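Local coordinates for protein TipC2 (Streptococcus intermedius B196, PDB 6DHX) that probably acts as an immunity protein, an antitoxin that protects the cell from an antibacterial toxin exported by the type VII secretion system, at residues E30-R34 and L35-F39; E137-V140 and R141-K145; I161-Q164 and K165-D169. All coordinates share one frame; numbering follows the deposited sequence.

In the fold
The three contacts follow one another along the chain in numerical order, each within a single continuous stretch. Contact 1 lies where helix 21-32 gives way to the loop before strand 45-51, contact 2 on the short helix 137-146, and contact 3 from the middle of helix 151-173, the next helix, toward its C-terminal end. Contacts 1 and 2 sit on opposite sides of the chain's centre, their own centres about 39 Å apart. Contact 3 is the most central, its centre about 20 Å from that of contact 1 and 26 Å from that of contact 2. Each belongs to, or follows, a helix packed against the large, mainly antiparallel sheet that forms the body of the protein.

Contact 1 of 3, residues E30-R34 and L35-F39; sequences EKTYR and LNNIF
Thr32 meets the chain that follows it twice, once through its carbonyl and once through its hydroxyl. The carbonyl oxygen Thr32 O takes two backbone bonds as the chain leaves helix 21-32. Asn36 N lies 2.8 Å from Thr32 O, nearly in line with the C=O bond, whereas Leu35 N approaches the same oxygen from above the carbonyl plane, at 3.0 Å. The hydroxyl serves the other end of the turn: Ile38 N donates to Thr32 OG1 at 3.0 Å, with an angle of 153° at the hydrogen. With chi1 at 63°, OG1 sits between the backbone N and the carbonyl carbon of its own residue. From there it also bonds to Glu28 O, one turn back in the helix, and Ile38 CB and CG2 each lie 3.6 Å from Thr32 OG1.

Leu35 continues the turn, its CB 3.9 Å from Thr32 O, while its methyls turn from residues 30-34. Asn37 is tied in at both ends of its amide. Its ND2 lies 3.6 Å from Tyr33 CB and donates to a water that in turn donates to Tyr33 O, while OD1 accepts from Phe39 N at 2.9 Å. Together these bonds fix the amide's rotation. Beyond the turn, Ile38 and Phe39 reach Trp170 of helix 151-173, and Phe39 also packs on Val47 and Ile63 of the sheet. The arrangement is a turn at the helix exit, held by the carbonyl and hydroxyl of one threonine, followed by an Asx turn at Asn37 that leads into a 3-10 segment.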
# COMPACT_ATOMS: atom_id res chain seq x y z
N GLU A 30 -1.46 13.76 -6.77
CA GLU A 30 -1.09 15.08 -6.31
C GLU A 30 -1.71 16.18 -7.18
O GLU A 30 -2.06 17.27 -6.68
CB GLU A 30 0.45 15.20 -6.29
CG GLU A 30 0.90 16.46 -5.51
CD GLU A 30 0.93 17.73 -6.37
OE1 GLU A 30 1.00 17.60 -7.62
OE2 GLU A 30 0.88 18.86 -5.81
N LYS A 31 -1.88 15.90 -8.48
CA LYS A 31 -2.48 16.85 -9.39
C LYS A 31 -3.96 17.08 -9.08
O LYS A 31 -4.43 18.21 -9.24
CB LYS A 31 -2.31 16.34 -10.83
CG LYS A 31 -3.10 17.15 -11.85
CD LYS A 31 -2.95 16.49 -13.26
CE LYS A 31 -3.62 17.31 -14.34
NZ LYS A 31 -3.28 16.80 -15.71
N THR A 32 -4.67 16.04 -8.63
CA THR A 32 -6.13 16.07 -8.54
C THR A 32 -6.69 16.14 -7.12
O THR A 32 -7.87 16.50 -6.98
CB THR A 32 -6.74 14.84 -9.22
OG1 THR A 32 -6.34 13.64 -8.56
CG2 THR A 32 -6.28 14.76 -10.72
N TYR A 33 -5.89 15.87 -6.11
CA TYR A 33 -6.54 15.63 -4.80
C TYR A 33 -7.16 16.86 -4.19
O TYR A 33 -8.07 16.71 -3.35
CB TYR A 33 -5.55 14.99 -3.79
CG TYR A 33 -4.56 15.94 -3.13
CD1 TYR A 33 -3.55 16.56 -3.89
CD2 TYR A 33 -4.64 16.23 -1.75
CE1 TYR A 33 -2.60 17.38 -3.29
CE2 TYR A 33 -3.69 17.06 -1.16
CZ TYR A 33 -2.67 17.61 -1.93
OH TYR A 33 -1.73 18.44 -1.33
N ARG A 34 -6.79 18.08 -4.62
CA ARG A 34 -7.42 19.27 -4.07
C ARG A 34 -8.57 19.77 -4.91
O ARG A 34 -9.34 20.60 -4.44
CB ARG A 34 -6.38 20.37 -3.86
CG ARG A 34 -5.52 19.90 -2.69
CD ARG A 34 -4.59 20.96 -2.23
NE ARG A 34 -3.47 21.10 -3.13
CZ ARG A 34 -2.49 21.96 -2.89
NH1 ARG A 34 -2.53 22.72 -1.79
NH2 ARG A 34 -1.48 22.05 -3.75
N LEU A 35 -8.70 19.27 -6.12
CA LEU A 35 -9.69 19.71 -7.08
C LEU A 35 -10.82 18.71 -7.24
O LEU A 35 -11.99 19.06 -7.09
CB LEU A 35 -9.00 19.98 -8.44
CG LEU A 35 -10.00 20.28 -9.59
CD1 LEU A 35 -10.88 21.55 -9.37
CD2 LEU A 35 -9.32 20.34 -10.98
N ASN A 36 -10.49 17.46 -7.54
CA ASN A 36 -11.43 16.36 -7.74
C ASN A 36 -10.58 15.10 -7.82
O ASN A 36 -10.13 14.68 -8.91
CB ASN A 36 -12.30 16.64 -8.99
CG ASN A 36 -13.30 15.51 -9.30
OD1 ASN A 36 -13.36 14.49 -8.62
ND2 ASN A 36 -14.06 15.69 -10.35
N ASN A 37 -10.35 14.49 -6.66
CA ASN A 37 -9.42 13.37 -6.53
C ASN A 37 -9.73 12.29 -7.56
O ASN A 37 -10.86 11.83 -7.67
CB ASN A 37 -9.56 12.79 -5.11
CG ASN A 37 -8.37 11.91 -4.71
OD1 ASN A 37 -7.96 11.03 -5.44
ND2 ASN A 37 -7.82 12.17 -3.51
N ILE A 38 -8.68 11.86 -8.28
CA ILE A 38 -8.84 10.78 -9.25
C ILE A 38 -9.53 9.55 -8.64
O ILE A 38 -10.32 8.88 -9.29
CB ILE A 38 -7.45 10.42 -9.85
CG1 ILE A 38 -7.58 9.27 -10.86
CG2 ILE A 38 -6.40 10.00 -8.76
CD1 ILE A 38 -8.28 9.65 -12.07
N PHE A 39 -9.29 9.27 -7.36
CA PHE A 39 -9.88 8.08 -6.74
C PHE A 39 -11.37 8.24 -6.46
O PHE A 39 -12.02 7.25 -6.12
CB PHE A 39 -9.11 7.73 -5.46
CG PHE A 39 -7.82 7.02 -5.72
CD1 PHE A 39 -7.78 5.62 -5.95
CD2 PHE A 39 -6.62 7.73 -5.78
CE1 PHE A 39 -6.56 4.97 -6.20
CE2 PHE A 39 -5.40 7.10 -6.02
CZ PHE A 39 -5.34 5.70 -6.25
O HOH W 1 -8.96 14.46 -2.03

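Contact 2 of 3, residues E137-V140 and R141-K145; sequences ETQV and RAYLK
Glu137 and Arg141 are joined through water 2, which donates to Glu137 OE2 at 2.7 Å and accepts from Arg141 NH1 at the same distance, lying at the edge of the guanidinium in its plane. The two charged ends themselves stay 4.3 Å apart, OE2 to NH1, beyond a salt bridge, so the water carries the link. Their chains run side by side in the same direction, with Glu137 CG 3.9 Å from Arg141 CD and the carboxylate and guanidinium planes turned 65° apart. The other carboxylate oxygen, Glu137 OE1, is held by Gln191 NE2, and Arg141 makes a cation-pi contact with the C-terminal Trp195.

Under these side chains runs a regular alpha-helix, 137-146, with i to i+4 backbone bonds from Arg141 N to Glu137 O through to Leu144 N and Val140 O. The spacing repeats the pairing on other faces. Gln139 OE1 accepts from water 3, which is also bonded to Tyr143 OH, and the amide and ring planes stand 68° apart. Tyr143 CD2 comes within 3.1 Å of Gln139 O, which lies at the edge of the ring and near its plane. A chi1 of -77° keeps the ring beside the backbone N, on the side from which it can reach that carbonyl.

On the buried face, Val140 CG1 meets Leu144 CD1 at 4.0 Å, and the two side chains point the same way. Val140 rests on Val121 and Ile123 of strand 116-127, while Leu144 packs against Val104 and Trp195.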
# COMPACT_ATOMS: atom_id res chain seq x y z
N GLU A 137 12.28 -7.92 12.68
CA GLU A 137 12.30 -9.04 11.74
C GLU A 137 12.20 -10.39 12.43
O GLU A 137 11.47 -11.29 11.99
CB GLU A 137 13.56 -9.00 10.88
CG GLU A 137 13.56 -10.05 9.79
CD GLU A 137 14.43 -9.64 8.62
OE1 GLU A 137 14.17 -8.57 8.00
OE2 GLU A 137 15.41 -10.39 8.35
N THR A 138 12.98 -10.60 13.51
CA THR A 138 12.96 -11.92 14.13
C THR A 138 11.57 -12.24 14.67
O THR A 138 11.10 -13.37 14.56
CB THR A 138 13.97 -11.99 15.28
OG1 THR A 138 15.25 -11.52 14.83
CG2 THR A 138 14.04 -13.44 15.76
N GLN A 139 10.93 -11.25 15.30
CA GLN A 139 9.59 -11.48 15.85
C GLN A 139 8.60 -11.74 14.73
O GLN A 139 7.80 -12.68 14.81
CB GLN A 139 9.16 -10.26 16.68
CG GLN A 139 9.86 -10.16 18.07
CD GLN A 139 9.05 -10.84 19.16
OE1 GLN A 139 7.81 -10.70 19.18
NE2 GLN A 139 9.71 -11.56 20.05
N VAL A 140 8.66 -10.94 13.66
CA VAL A 140 7.73 -11.13 12.55
C VAL A 140 7.87 -12.53 11.98
O VAL A 140 6.88 -13.25 11.79
CB VAL A 140 7.96 -10.07 11.46
CG1 VAL A 140 7.12 -10.43 10.17
CG2 VAL A 140 7.53 -8.67 11.95
N ARG A 141 9.11 -12.95 11.69
CA ARG A 141 9.31 -14.28 11.13
C ARG A 141 8.84 -15.38 12.07
O ARG A 141 8.34 -16.41 11.61
CB ARG A 141 10.77 -14.50 10.73
CG ARG A 141 11.19 -13.58 9.57
CD ARG A 141 12.65 -13.81 9.17
NE ARG A 141 12.85 -15.07 8.46
CZ ARG A 141 14.02 -15.47 7.95
NH1 ARG A 141 15.10 -14.71 8.05
NH2 ARG A 141 14.08 -16.62 7.28
N ALA A 142 8.94 -15.19 13.39
CA ALA A 142 8.42 -16.21 14.31
C ALA A 142 6.90 -16.37 14.16
O ALA A 142 6.38 -17.50 14.19
CB ALA A 142 8.78 -15.88 15.77
N TYR A 143 6.17 -15.26 14.04
CA TYR A 143 4.73 -15.36 13.82
C TYR A 143 4.44 -16.03 12.49
O TYR A 143 3.51 -16.85 12.40
CB TYR A 143 4.07 -13.98 13.86
CG TYR A 143 3.89 -13.45 15.25
CD1 TYR A 143 2.82 -13.86 16.04
CD2 TYR A 143 4.82 -12.56 15.79
CE1 TYR A 143 2.68 -13.40 17.34
CE2 TYR A 143 4.70 -12.10 17.08
CZ TYR A 143 3.63 -12.51 17.84
OH TYR A 143 3.52 -12.01 19.12
N LEU A 144 5.18 -15.65 11.44
CA LEU A 144 4.90 -16.24 10.13
C LEU A 144 5.12 -17.74 10.18
O LEU A 144 4.29 -18.52 9.69
CB LEU A 144 5.76 -15.60 9.05
CG LEU A 144 5.53 -14.10 8.87
CD1 LEU A 144 6.47 -13.59 7.80
CD2 LEU A 144 4.07 -13.81 8.43
N LYS A 145 6.25 -18.16 10.77
CA LYS A 145 6.54 -19.59 10.91
C LYS A 145 5.47 -20.31 11.72
O LYS A 145 5.05 -21.42 11.36
CB LYS A 145 7.92 -19.79 11.54
CG LYS A 145 8.32 -21.28 11.72
CD LYS A 145 9.64 -21.35 12.51
CE LYS A 145 10.04 -22.79 12.84
NZ LYS A 145 11.03 -22.78 13.96
O HOH W 2 15.89 -12.71 9.73
O HOH W 3 5.64 -11.16 20.66

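Contact 3 of 3, residues I161-Q164 and K165-D169; sequences IVNQ and KVLKD
The backbone of 161-169 widens here from the alpha spacing: Val166 N donates to Ile161 O at 2.9 Å and Leu167 N to Val162 O at 2.8 Å, both i to i+5 and both nearly in line with the acceptor's C=O bond. This is a pi-type turn, or pi-bulge, within the long helix 151-173. A third bond of the same span, Lys168 N to Asn163 O, is weak, and Asp169 N returns to Lys165 O in the ordinary i to i+4 pattern.

The wider turn brings Val162 and Leu167 side by side, pointing the same way, with CG1 of the valine 4.1 Å from CD1 of the leucine. Val162 lies on Ile92 and Phe94 of the sheet, whereas Leu167 touches Ile21 and Ile25, so the pair meets both strand 89-99 and helix 21-32. At Lys165, CB sits 3.2 Å from Ile161 O. With CG anti to the backbone N (chi1 -170°), the lysine chain passes Ile161, its CD 4.3 Å from Ile161 CD1, before its end diverges and NZ donates to Ala69 O.

Asn163 lies alongside Leu167 as well. Its ND2 is bonded to Glu159 OE1 and its OD1 accepts from Tyr183 OH, so both ends of this buried amide have partners. The same OD1 touches the leucine methyl, Leu167 CD1, at 3.5 Å.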
# COMPACT_ATOMS: atom_id res chain seq x y z
N ILE A 161 -3.38 -8.87 -3.96
CA ILE A 161 -3.92 -7.59 -3.50
C ILE A 161 -3.28 -6.42 -4.22
O ILE A 161 -3.99 -5.50 -4.64
CB ILE A 161 -3.76 -7.44 -1.98
CG1 ILE A 161 -4.50 -8.58 -1.25
CG2 ILE A 161 -4.24 -6.01 -1.53
CD1 ILE A 161 -6.02 -8.66 -1.57
N VAL A 162 -1.95 -6.36 -4.28
CA VAL A 162 -1.35 -5.18 -4.92
C VAL A 162 -1.52 -5.25 -6.43
O VAL A 162 -1.94 -4.28 -7.06
CB VAL A 162 0.13 -4.99 -4.54
CG1 VAL A 162 0.75 -3.77 -5.35
CG2 VAL A 162 0.27 -4.71 -3.03
N ASN A 163 -1.13 -6.38 -7.05
CA ASN A 163 -1.16 -6.38 -8.51
C ASN A 163 -2.57 -6.56 -9.06
O ASN A 163 -3.02 -5.78 -9.91
CB ASN A 163 -0.22 -7.47 -9.04
CG ASN A 163 1.24 -7.04 -8.90
OD1 ASN A 163 1.53 -5.85 -8.78
ND2 ASN A 163 2.15 -8.00 -8.94
N GLN A 164 -3.29 -7.58 -8.58
CA GLN A 164 -4.57 -7.96 -9.16
C GLN A 164 -5.73 -7.16 -8.61
O GLN A 164 -6.87 -7.27 -9.10
CB GLN A 164 -4.81 -9.48 -8.94
CG GLN A 164 -3.84 -10.38 -9.74
CD GLN A 164 -3.60 -9.80 -11.13
OE1 GLN A 164 -4.55 -9.47 -11.86
NE2 GLN A 164 -2.33 -9.63 -11.50
N LYS A 165 -5.49 -6.31 -7.62
CA LYS A 165 -6.58 -5.51 -7.10
C LYS A 165 -6.23 -4.03 -7.15
O LYS A 165 -6.82 -3.28 -7.96
CB LYS A 165 -6.96 -5.96 -5.68
CG LYS A 165 -8.25 -5.34 -5.14
CD LYS A 165 -8.66 -6.09 -3.87
CE LYS A 165 -9.92 -5.53 -3.26
NZ LYS A 165 -11.12 -5.70 -4.16
N VAL A 166 -5.26 -3.58 -6.35
CA VAL A 166 -4.98 -2.13 -6.27
C VAL A 166 -4.50 -1.59 -7.62
O VAL A 166 -5.00 -0.57 -8.10
CB VAL A 166 -3.93 -1.83 -5.19
CG1 VAL A 166 -3.56 -0.32 -5.24
CG2 VAL A 166 -4.45 -2.25 -3.79
N LEU A 167 -3.51 -2.24 -8.22
CA LEU A 167 -2.97 -1.68 -9.46
C LEU A 167 -3.91 -1.95 -10.63
O LEU A 167 -4.01 -1.13 -11.56
CB LEU A 167 -1.57 -2.23 -9.76
CG LEU A 167 -0.48 -1.82 -8.75
CD1 LEU A 167 0.90 -2.40 -9.16
CD2 LEU A 167 -0.37 -0.25 -8.64
N LYS A 168 -4.63 -3.05 -10.59
CA LYS A 168 -5.63 -3.30 -11.64
C LYS A 168 -6.76 -2.26 -11.55
O LYS A 168 -7.26 -1.75 -12.57
CB LYS A 168 -6.17 -4.72 -11.50
CG LYS A 168 -7.06 -5.15 -12.65
CD LYS A 168 -7.57 -6.56 -12.43
CE LYS A 168 -8.23 -7.14 -13.67
NZ LYS A 168 -8.65 -8.55 -13.43
N ASP A 169 -7.14 -1.90 -10.32
CA ASP A 169 -8.11 -0.83 -10.10
C ASP A 169 -7.61 0.50 -10.64
O ASP A 169 -8.37 1.26 -11.24
CB ASP A 169 -8.42 -0.67 -8.60
CG ASP A 169 -9.40 -1.71 -8.09
OD1 ASP A 169 -9.98 -2.44 -8.91
OD2 ASP A 169 -9.57 -1.81 -6.87